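Local coordinates for ESX secretion system protein EccC (Thermomonospora curvata, PDB 4NH0) that serves as the ATPase, and possibly the translocase, of the type VII (ESX) secretion system that exports EsxA and EsxB from the cell, at residues Ser318-Ala329 / Ala348-His358; Thr418-Ser427 / Gly451-Leu461. All coordinates share one frame; numbering follows the deposited sequence.

Contact 1. Residues Ser318-Ala329 / Ala348-His358. With SO4 (sulfate ion), chain C.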
loop_
_atom_site.group_PDB
_atom_site.type_symbol
_atom_site.label_atom_id
_atom_site.label_comp_id
_atom_site.label_asym_id
_atom_site.label_seq_id
_atom_site.Cartn_x
_atom_site.Cartn_y
_atom_site.Cartn_z
ATOM N N SER A 318 5.350 -45.730 -10.814
ATOM C CA SER A 318 4.616 -45.091 -9.733
ATOM C C SER A 318 4.465 -46.030 -8.542
ATOM O O SER A 318 4.647 -45.626 -7.396
ATOM C CB SER A 318 3.240 -44.633 -10.221
ATOM O OG SER A 318 2.527 -43.972 -9.191
ATOM N N GLU A 319 4.142 -47.287 -8.823
ATOM C CA GLU A 319 3.913 -48.271 -7.771
ATOM C C GLU A 319 5.209 -48.659 -7.066
ATOM O O GLU A 319 5.208 -48.967 -5.875
ATOM C CB GLU A 319 3.235 -49.518 -8.345
ATOM C CG GLU A 319 2.866 -50.563 -7.304
ATOM C CD GLU A 319 1.787 -50.087 -6.350
ATOM O OE1 GLU A 319 1.054 -49.136 -6.699
ATOM O OE2 GLU A 319 1.669 -50.664 -5.250
ATOM N N LEU A 320 6.313 -48.643 -7.806
ATOM C CA LEU A 320 7.613 -48.964 -7.231
ATOM C C LEU A 320 8.033 -47.914 -6.211
ATOM O O LEU A 320 8.528 -48.245 -5.135
ATOM C CB LEU A 320 8.675 -49.082 -8.325
ATOM C CG LEU A 320 10.098 -49.329 -7.821
ATOM C CD1 LEU A 320 10.154 -50.602 -6.997
ATOM C CD2 LEU A 320 11.084 -49.394 -8.975
ATOM N N LEU A 321 7.831 -46.647 -6.558
ATOM C CA LEU A 321 8.200 -45.542 -5.682
ATOM C C LEU A 321 7.391 -45.556 -4.392
ATOM O O LEU A 321 7.899 -45.206 -3.329
ATOM C CB LEU A 321 8.018 -44.207 -6.405
ATOM C CG LEU A 321 8.925 -43.984 -7.616
ATOM C CD1 LEU A 321 8.598 -42.670 -8.305
ATOM C CD2 LEU A 321 10.384 -44.026 -7.202
ATOM N N ARG A 322 6.129 -45.962 -4.489
ATOM C CA ARG A 322 5.276 -46.087 -3.315
ATOM C C ARG A 322 5.783 -47.196 -2.407
ATOM O O ARG A 322 5.841 -47.041 -1.189
ATOM C CB ARG A 322 3.831 -46.368 -3.723
ATOM C CG ARG A 322 3.191 -45.266 -4.541
ATOM C CD ARG A 322 1.802 -45.661 -5.010
ATOM N NE ARG A 322 0.905 -45.943 -3.895
ATOM C CZ ARG A 322 0.129 -45.036 -3.312
ATOM N NH1 ARG A 322 0.140 -43.780 -3.735
ATOM N NH2 ARG A 322 -0.658 -45.383 -2.304
ATOM N N THR A 323 6.154 -48.316 -3.016
ATOM C CA THR A 323 6.622 -49.480 -2.277
ATOM C C THR A 323 7.928 -49.189 -1.547
ATOM O O THR A 323 8.102 -49.584 -0.396
ATOM C CB THR A 323 6.819 -50.687 -3.209
ATOM O OG1 THR A 323 5.624 -50.908 -3.966
ATOM C CG2 THR A 323 7.144 -51.934 -2.407
ATOM N N LEU A 324 8.839 -48.494 -2.217
ATOM C CA LEU A 324 10.133 -48.167 -1.629
ATOM C C LEU A 324 9.986 -47.250 -0.422
ATOM O O LEU A 324 10.588 -47.487 0.623
ATOM C CB LEU A 324 11.047 -47.516 -2.666
ATOM C CG LEU A 324 12.418 -47.084 -2.143
ATOM C CD1 LEU A 324 13.154 -48.265 -1.538
ATOM C CD2 LEU A 324 13.244 -46.447 -3.246
ATOM N N VAL A 325 9.184 -46.202 -0.574
ATOM C CA VAL A 325 8.966 -45.241 0.500
ATOM C C VAL A 325 8.259 -45.881 1.690
ATOM O O VAL A 325 8.695 -45.738 2.832
ATOM C CB VAL A 325 8.145 -44.034 0.011
ATOM C CG1 VAL A 325 7.718 -43.167 1.183
ATOM C CG2 VAL A 325 8.946 -43.221 -0.991
ATOM N N LEU A 326 7.172 -46.595 1.417
ATOM C CA LEU A 326 6.382 -47.222 2.472
ATOM C C LEU A 326 7.194 -48.257 3.243
ATOM O O LEU A 326 7.037 -48.399 4.455
ATOM C CB LEU A 326 5.127 -47.870 1.887
ATOM C CG LEU A 326 4.152 -48.462 2.905
ATOM C CD1 LEU A 326 3.676 -47.385 3.861
ATOM C CD2 LEU A 326 2.972 -49.119 2.208
ATOM N N ALA A 327 8.061 -48.976 2.538
ATOM C CA ALA A 327 8.919 -49.971 3.171
ATOM C C ALA A 327 9.894 -49.306 4.132
ATOM O O ALA A 327 10.067 -49.757 5.264
ATOM C CB ALA A 327 9.671 -50.771 2.125
ATOM N N LEU A 328 10.530 -48.234 3.673
ATOM C CA LEU A 328 11.453 -47.472 4.506
ATOM C C LEU A 328 10.740 -46.892 5.721
ATOM O O LEU A 328 11.310 -46.813 6.808
ATOM C CB LEU A 328 12.107 -46.352 3.697
ATOM C CG LEU A 328 13.211 -46.764 2.725
ATOM C CD1 LEU A 328 13.617 -45.592 1.851
ATOM C CD2 LEU A 328 14.408 -47.302 3.483
ATOM N N ALA A 329 9.488 -46.493 5.529
ATOM C CA ALA A 329 8.691 -45.924 6.606
ATOM C C ALA A 329 8.355 -46.972 7.660
ATOM O O ALA A 329 8.219 -46.656 8.839
ATOM C CB ALA A 329 7.419 -45.309 6.051
ATOM N N ALA A 348 -0.268 -38.725 -8.954
ATOM C CA ALA A 348 -0.772 -39.050 -7.627
ATOM C C ALA A 348 0.022 -40.202 -7.026
ATOM O O ALA A 348 -0.539 -41.082 -6.374
ATOM C CB ALA A 348 -2.250 -39.396 -7.688
ATOM N N THR A 349 1.331 -40.187 -7.255
ATOM C CA THR A 349 2.216 -41.229 -6.754
ATOM C C THR A 349 2.217 -41.270 -5.232
ATOM O O THR A 349 2.074 -42.331 -4.630
ATOM C CB THR A 349 3.661 -41.027 -7.250
ATOM O OG1 THR A 349 3.678 -40.986 -8.683
ATOM C CG2 THR A 349 4.553 -42.160 -6.772
ATOM N N PHE A 350 2.367 -40.105 -4.614
ATOM C CA PHE A 350 2.475 -40.024 -3.165
ATOM C C PHE A 350 1.163 -39.594 -2.518
ATOM O O PHE A 350 1.159 -38.942 -1.476
ATOM C CB PHE A 350 3.592 -39.056 -2.775
ATOM C CG PHE A 350 4.824 -39.186 -3.623
ATOM C CD1 PHE A 350 5.727 -40.213 -3.406
ATOM C CD2 PHE A 350 5.078 -38.281 -4.639
ATOM C CE1 PHE A 350 6.860 -40.334 -4.185
ATOM C CE2 PHE A 350 6.210 -38.397 -5.422
ATOM C CZ PHE A 350 7.102 -39.424 -5.194
ATOM N N LEU A 351 0.049 -39.966 -3.139
ATOM C CA LEU A 351 -1.264 -39.619 -2.610
ATOM C C LEU A 351 -1.622 -40.503 -1.421
ATOM O O LEU A 351 -1.889 -41.694 -1.578
ATOM C CB LEU A 351 -2.332 -39.741 -3.699
ATOM C CG LEU A 351 -3.761 -39.389 -3.281
ATOM C CD1 LEU A 351 -3.813 -37.996 -2.674
ATOM C CD2 LEU A 351 -4.707 -39.494 -4.466
ATOM N N GLY A 352 -1.626 -39.910 -0.232
ATOM C CA GLY A 352 -1.938 -40.640 0.984
ATOM C C GLY A 352 -0.763 -40.679 1.941
ATOM O O GLY A 352 -0.875 -41.182 3.056
ATOM N N MET A 353 0.368 -40.138 1.500
ATOM C CA MET A 353 1.585 -40.129 2.304
ATOM C C MET A 353 1.550 -39.059 3.390
ATOM O O MET A 353 2.413 -39.033 4.267
ATOM C CB MET A 353 2.809 -39.906 1.411
ATOM C CG MET A 353 3.003 -40.945 0.322
ATOM S SD MET A 353 3.911 -42.398 0.879
ATOM C CE MET A 353 4.250 -43.199 -0.686
ATOM N N GLU A 354 0.554 -38.181 3.325
ATOM C CA GLU A 354 0.469 -37.032 4.224
ATOM C C GLU A 354 0.434 -37.428 5.698
ATOM O O GLU A 354 0.984 -36.729 6.549
ATOM C CB GLU A 354 -0.767 -36.190 3.896
ATOM C CG GLU A 354 -0.805 -35.649 2.473
ATOM C CD GLU A 354 -1.517 -36.581 1.513
ATOM O OE1 GLU A 354 -2.189 -37.522 1.983
ATOM O OE2 GLU A 354 -1.408 -36.369 0.287
ATOM N N GLY A 355 -0.210 -38.551 5.994
ATOM C CA GLY A 355 -0.376 -39.001 7.364
ATOM C C GLY A 355 0.919 -39.381 8.055
ATOM O O GLY A 355 1.035 -39.269 9.276
ATOM N N LEU A 356 1.898 -39.829 7.277
ATOM C CA LEU A 356 3.173 -40.268 7.830
ATOM C C LEU A 356 3.969 -39.104 8.407
ATOM O O LEU A 356 4.064 -38.040 7.796
ATOM C CB LEU A 356 3.999 -40.987 6.764
ATOM C CG LEU A 356 3.347 -42.206 6.111
ATOM C CD1 LEU A 356 4.311 -42.880 5.149
ATOM C CD2 LEU A 356 2.867 -43.187 7.167
ATOM N N ARG A 357 4.544 -39.317 9.586
ATOM C CA ARG A 357 5.362 -38.300 10.237
ATOM C C ARG A 357 6.727 -38.189 9.569
ATOM O O ARG A 357 7.477 -37.249 9.823
ATOM C CB ARG A 357 5.530 -38.618 11.723
ATOM C CG ARG A 357 4.243 -38.551 12.527
ATOM C CD ARG A 357 3.723 -37.126 12.619
ATOM N NE ARG A 357 2.590 -37.019 13.531
ATOM C CZ ARG A 357 2.703 -36.877 14.847
ATOM N NH1 ARG A 357 3.904 -36.828 15.408
ATOM N NH2 ARG A 357 1.619 -36.788 15.604
ATOM N N HIS A 358 7.048 -39.157 8.719
ATOM C CA HIS A 358 8.313 -39.151 8.000
ATOM C C HIS A 358 8.315 -38.079 6.918
ATOM O O HIS A 358 9.348 -37.486 6.617
ATOM C CB HIS A 358 8.585 -40.516 7.369
ATOM C CG HIS A 358 8.509 -41.658 8.332
ATOM N ND1 HIS A 358 7.314 -42.146 8.817
ATOM C CD2 HIS A 358 9.479 -42.419 8.892
ATOM C CE1 HIS A 358 7.552 -43.153 9.637
ATOM N NE2 HIS A 358 8.858 -43.339 9.701
HETATM S S SO4 C . 3.750 -46.305 -14.369
HETATM O O1 SO4 C . 2.612 -46.572 -15.241
HETATM O O2 SO4 C . 4.195 -44.929 -14.557
HETATM O O3 SO4 C . 3.349 -46.505 -12.982
HETATM O O4 SO4 C . 4.841 -47.216 -14.698
#
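With OG turned opposite its backbone N (chi1 -178°), S318 reaches T349, and the two hydroxyls meet in a hydrogen bond, S318 OG to T349 OG1 at 3.2 Å, in which either may be the donor. S318 ends the predicted Walker A sequence (P-loop) of the first FtsK domain, so the start of helix 317-329 is tied here to the loop between strands 337-343 and 359-364. S318 N donates to sulfate O3 at 3.1 Å. G314 N, K317 N and S315 OG also bond this anion, which probably marks where a nucleotide phosphate would lie. Threonine suits the place facing S318 because its second branch is apolar: T349 CG2 packs on L321 CB at 4.0 Å and lies over the centre of the F350 ring.

R322 bends at chi3, which swings the guanidinium alongside T349 in the opposite sense to the threonine side chain. NH1 of R322 then donates to T349 O at 2.6 Å, approaching from above the carbonyl plane, 42° out of it. L351 O stands at the guanidinium edge, and F576 adds a cation-pi contact.

Apolar packing takes over further along the helix. The flexible M353 chain lays its SD against V325 CG1 at 3.9 Å. The small A329 admits L356, with A329 CB to L356 CD1 at 4.0 Å. H358, whose NE2 is bonded to H332 O, presents a ring face to the helix end: A329 CA makes a CH-pi contact 4.2 Å from the H358 ring centroid, 16° off its normal.

Contact 2. Residues Thr418-Ser427 / Gly451-Leu461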
loop_
_atom_site.group_PDB
_atom_site.type_symbol
_atom_site.label_atom_id
_atom_site.label_comp_id
_atom_site.label_asym_id
_atom_site.label_seq_id
_atom_site.Cartn_x
_atom_site.Cartn_y
_atom_site.Cartn_z
ATOM N N THR A 418 18.337 -38.721 8.330
ATOM C CA THR A 418 18.780 -38.659 6.946
ATOM C C THR A 418 17.609 -38.223 6.079
ATOM O O THR A 418 16.460 -38.551 6.372
ATOM C CB THR A 418 19.321 -40.007 6.444
ATOM O OG1 THR A 418 18.324 -41.020 6.620
ATOM C CG2 THR A 418 20.571 -40.399 7.210
ATOM N N LEU A 419 17.896 -37.479 5.019
ATOM C CA LEU A 419 16.842 -36.980 4.150
ATOM C C LEU A 419 16.813 -37.731 2.827
ATOM O O LEU A 419 17.806 -37.772 2.104
ATOM C CB LEU A 419 17.018 -35.483 3.899
ATOM C CG LEU A 419 15.865 -34.819 3.150
ATOM C CD1 LEU A 419 14.574 -34.994 3.926
ATOM C CD2 LEU A 419 16.153 -33.347 2.910
ATOM N N PHE A 420 15.667 -38.328 2.519
ATOM C CA PHE A 420 15.486 -39.024 1.253
ATOM C C PHE A 420 14.625 -38.185 0.320
ATOM O O PHE A 420 13.462 -37.912 0.612
ATOM C CB PHE A 420 14.849 -40.396 1.471
ATOM C CG PHE A 420 14.946 -41.305 0.279
ATOM C CD1 PHE A 420 15.895 -41.082 -0.704
ATOM C CD2 PHE A 420 14.082 -42.377 0.137
ATOM C CE1 PHE A 420 15.984 -41.915 -1.801
ATOM C CE2 PHE A 420 14.166 -43.211 -0.959
ATOM C CZ PHE A 420 15.118 -42.979 -1.929
ATOM N N ILE A 421 15.203 -37.774 -0.803
ATOM C CA ILE A 421 14.490 -36.940 -1.760
ATOM C C ILE A 421 14.105 -37.729 -3.004
ATOM O O ILE A 421 14.966 -38.233 -3.723
ATOM C CB ILE A 421 15.327 -35.723 -2.175
ATOM C CG1 ILE A 421 15.772 -34.940 -0.940
ATOM C CG2 ILE A 421 14.536 -34.831 -3.115
ATOM C CD1 ILE A 421 16.635 -33.743 -1.257
ATOM N N VAL A 422 12.805 -37.832 -3.249
ATOM C CA VAL A 422 12.295 -38.551 -4.407
ATOM C C VAL A 422 11.681 -37.583 -5.412
ATOM O O VAL A 422 10.567 -37.100 -5.218
ATOM C CB VAL A 422 11.245 -39.597 -4.001
ATOM C CG1 VAL A 422 10.856 -40.447 -5.194
ATOM C CG2 VAL A 422 11.779 -40.468 -2.878
ATOM N N LEU A 423 12.415 -37.300 -6.483
ATOM C CA LEU A 423 11.940 -36.377 -7.505
ATOM C C LEU A 423 11.532 -37.138 -8.761
ATOM O O LEU A 423 12.380 -37.666 -9.480
ATOM C CB LEU A 423 13.019 -35.338 -7.831
ATOM C CG LEU A 423 12.579 -33.982 -8.392
ATOM C CD1 LEU A 423 13.713 -32.979 -8.276
ATOM C CD2 LEU A 423 12.116 -34.080 -9.837
ATOM N N ASP A 424 10.230 -37.188 -9.020
ATOM C CA ASP A 424 9.713 -37.865 -10.202
ATOM C C ASP A 424 9.694 -36.915 -11.396
ATOM O O ASP A 424 9.541 -35.705 -11.229
ATOM C CB ASP A 424 8.310 -38.414 -9.937
ATOM C CG ASP A 424 7.929 -39.533 -10.889
ATOM O OD1 ASP A 424 8.567 -39.659 -11.954
ATOM O OD2 ASP A 424 6.988 -40.289 -10.570
ATOM N N GLU A 425 9.855 -37.477 -12.591
ATOM C CA GLU A 425 9.827 -36.717 -13.840
ATOM C C GLU A 425 10.856 -35.591 -13.868
ATOM O O GLU A 425 10.558 -34.480 -14.304
ATOM C CB GLU A 425 8.430 -36.141 -14.084
ATOM C CG GLU A 425 7.358 -37.192 -14.286
ATOM C CD GLU A 425 7.667 -38.116 -15.443
ATOM O OE1 GLU A 425 7.191 -39.270 -15.422
ATOM O OE2 GLU A 425 8.385 -37.691 -16.374
ATOM N N PHE A 426 12.067 -35.884 -13.407
ATOM C CA PHE A 426 13.129 -34.886 -13.385
ATOM C C PHE A 426 13.612 -34.571 -14.795
ATOM O O PHE A 426 14.229 -33.532 -15.031
ATOM C CB PHE A 426 14.298 -35.364 -12.526
ATOM C CG PHE A 426 15.171 -36.382 -13.200
ATOM C CD1 PHE A 426 14.764 -37.700 -13.311
ATOM C CD2 PHE A 426 16.404 -36.021 -13.716
ATOM C CE1 PHE A 426 15.566 -38.636 -13.929
ATOM C CE2 PHE A 426 17.210 -36.953 -14.335
ATOM C CZ PHE A 426 16.791 -38.261 -14.440
ATOM N N SER A 427 13.330 -35.475 -15.728
ATOM C CA SER A 427 13.739 -35.299 -17.116
ATOM C C SER A 427 13.016 -34.126 -17.764
ATOM O O SER A 427 13.645 -33.245 -18.347
ATOM C CB SER A 427 13.486 -36.575 -17.916
ATOM O OG SER A 427 13.829 -36.402 -19.279
ATOM N N GLY A 451 23.878 -36.328 4.812
ATOM C CA GLY A 451 22.838 -37.312 5.044
ATOM C C GLY A 451 21.627 -37.088 4.161
ATOM O O GLY A 451 20.507 -37.437 4.528
ATOM N N VAL A 452 21.853 -36.500 2.993
ATOM C CA VAL A 452 20.777 -36.257 2.040
ATOM C C VAL A 452 20.877 -37.217 0.862
ATOM O O VAL A 452 21.832 -37.164 0.089
ATOM C CB VAL A 452 20.797 -34.811 1.521
ATOM C CG1 VAL A 452 19.775 -34.635 0.414
ATOM C CG2 VAL A 452 20.532 -33.839 2.656
ATOM N N HIS A 453 19.888 -38.094 0.732
ATOM C CA HIS A 453 19.882 -39.082 -0.338
ATOM C C HIS A 453 18.867 -38.722 -1.414
ATOM O O HIS A 453 17.722 -38.388 -1.114
ATOM C CB HIS A 453 19.591 -40.473 0.223
ATOM C CG HIS A 453 20.563 -40.915 1.272
ATOM N ND1 HIS A 453 21.744 -41.557 0.968
ATOM C CD2 HIS A 453 20.533 -40.800 2.620
ATOM C CE1 HIS A 453 22.398 -41.822 2.084
ATOM N NE2 HIS A 453 21.685 -41.373 3.100
ATOM N N LEU A 454 19.297 -38.794 -2.668
ATOM C CA LEU A 454 18.453 -38.412 -3.792
ATOM C C LEU A 454 18.053 -39.618 -4.634
ATOM O O LEU A 454 18.819 -40.568 -4.782
ATOM C CB LEU A 454 19.174 -37.381 -4.665
ATOM C CG LEU A 454 18.443 -36.865 -5.906
ATOM C CD1 LEU A 454 17.135 -36.195 -5.523
ATOM C CD2 LEU A 454 19.328 -35.911 -6.691
ATOM N N LEU A 455 16.840 -39.574 -5.176
ATOM C CA LEU A 455 16.378 -40.586 -6.113
ATOM C C LEU A 455 15.657 -39.929 -7.283
ATOM O O LEU A 455 14.508 -39.510 -7.158
ATOM C CB LEU A 455 15.456 -41.591 -5.424
ATOM C CG LEU A 455 14.867 -42.665 -6.340
ATOM C CD1 LEU A 455 15.973 -43.441 -7.032
ATOM C CD2 LEU A 455 13.958 -43.600 -5.564
ATOM N N LEU A 456 16.343 -39.835 -8.415
ATOM C CA LEU A 456 15.768 -39.228 -9.607
ATOM C C LEU A 456 14.994 -40.252 -10.424
ATOM O O LEU A 456 15.552 -41.254 -10.869
ATOM C CB LEU A 456 16.859 -38.585 -10.461
ATOM C CG LEU A 456 17.642 -37.462 -9.781
ATOM C CD1 LEU A 456 18.700 -36.901 -10.713
ATOM C CD2 LEU A 456 16.697 -36.367 -9.316
ATOM N N ALA A 457 13.706 -39.996 -10.614
ATOM C CA ALA A 457 12.852 -40.901 -11.368
ATOM C C ALA A 457 12.195 -40.181 -12.537
ATOM O O ALA A 457 11.765 -39.036 -12.408
ATOM C CB ALA A 457 11.799 -41.515 -10.464
ATOM N N SER A 458 12.121 -40.856 -13.677
ATOM C CA SER A 458 11.485 -40.282 -14.854
ATOM C C SER A 458 10.802 -41.341 -15.704
ATOM O O SER A 458 11.205 -42.503 -15.712
ATOM C CB SER A 458 12.505 -39.525 -15.703
ATOM O OG SER A 458 11.929 -39.132 -16.936
ATOM N N GLN A 459 9.763 -40.924 -16.418
ATOM C CA GLN A 459 9.077 -41.795 -17.358
ATOM C C GLN A 459 9.996 -42.140 -18.521
ATOM O O GLN A 459 10.045 -43.283 -18.970
ATOM C CB GLN A 459 7.801 -41.127 -17.869
ATOM C CG GLN A 459 7.012 -41.947 -18.867
ATOM C CD GLN A 459 5.740 -41.249 -19.300
ATOM O OE1 GLN A 459 4.919 -40.861 -18.469
ATOM N NE2 GLN A 459 5.573 -41.079 -20.607
ATOM N N ARG A 460 10.730 -41.139 -18.997
ATOM C CA ARG A 460 11.663 -41.330 -20.100
ATOM C C ARG A 460 12.871 -40.405 -19.971
ATOM O O ARG A 460 12.770 -39.307 -19.426
ATOM C CB ARG A 460 10.961 -41.102 -21.440
ATOM C CG ARG A 460 11.873 -41.287 -22.634
ATOM C CD ARG A 460 11.135 -41.285 -23.949
ATOM N NE ARG A 460 9.712 -41.561 -23.796
ATOM C CZ ARG A 460 8.840 -41.498 -24.795
ATOM N NH1 ARG A 460 9.258 -41.181 -26.014
ATOM N NH2 ARG A 460 7.559 -41.761 -24.583
ATOM N N LEU A 461 14.012 -40.857 -20.486
ATOM C CA LEU A 461 15.272 -40.142 -20.341
ATOM C C LEU A 461 16.015 -39.974 -21.667
ATOM O O LEU A 461 15.875 -40.789 -22.578
ATOM C CB LEU A 461 16.165 -40.881 -19.345
ATOM C CG LEU A 461 17.326 -40.119 -18.715
ATOM C CD1 LEU A 461 16.795 -39.032 -17.806
ATOM C CD2 LEU A 461 18.232 -41.070 -17.950
#
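L419 N donates to G451 O at 2.7 Å and L419 O accepts from H453 N, opening a parallel ladder of backbone bonds in which I421 and L423 use both their N and O, as far as A457 N to L423 O at 2.9 Å. Among the apolar contacts, I421, V452 and L454 lie on one face of the sheet. I421 CD1 meets V452 CG1 at 3.7 Å while CG2 touches L454 CD1, so the two branches of one beta-branched residue each have a partner. On the opposite face, beneath helix 317-329, F420 CE1 packs on L455 CB at 3.7 Å. These are central strands of the P-loop NTPase sheet, and strand 418-424 ends in a Walker B-like acidic pair: D424 forms a salt bridge with K317, and E425 is the probable catalytic residue. A weak polar bond joins Q459 N to E425 OE1 at 3.2 Å. Aromatic packing forms a separate group beyond the strand. F426 takes the crowded chi1 (77°) and turns one ring face to L456, whose CB makes a CH-pi contact 3.7 Å from the ring centroid, while F426 CZ reaches L461 CD1 at 3.5 Å. Without the ring, as with an alanine here, L456 and L461 would probably lose the surface they share.

In the fold
Both contacts are largely buried and belong to the first FtsK domain, their centres about 13 Å apart. Contact 2 pairs two central strands by regular backbone bonds, with mainly apolar side chains on both faces of the sheet. Contact 1 lies against the face that carries F420, D424 and L455, joining helix 317-329 to a loop mainly through side chains, and it reaches solvent at A348 and L351. Helix 317-329, one partner of contact 1, also covers contact 2: L328 CD1 packs on F420 CD2 and L324 CD2 on L455 CD2, each at 3.7 Å. The polar groups nearest the nucleotide site gather where the strand ends meet the start of that helix, with S318 by the sulfate and K317 paired with D424.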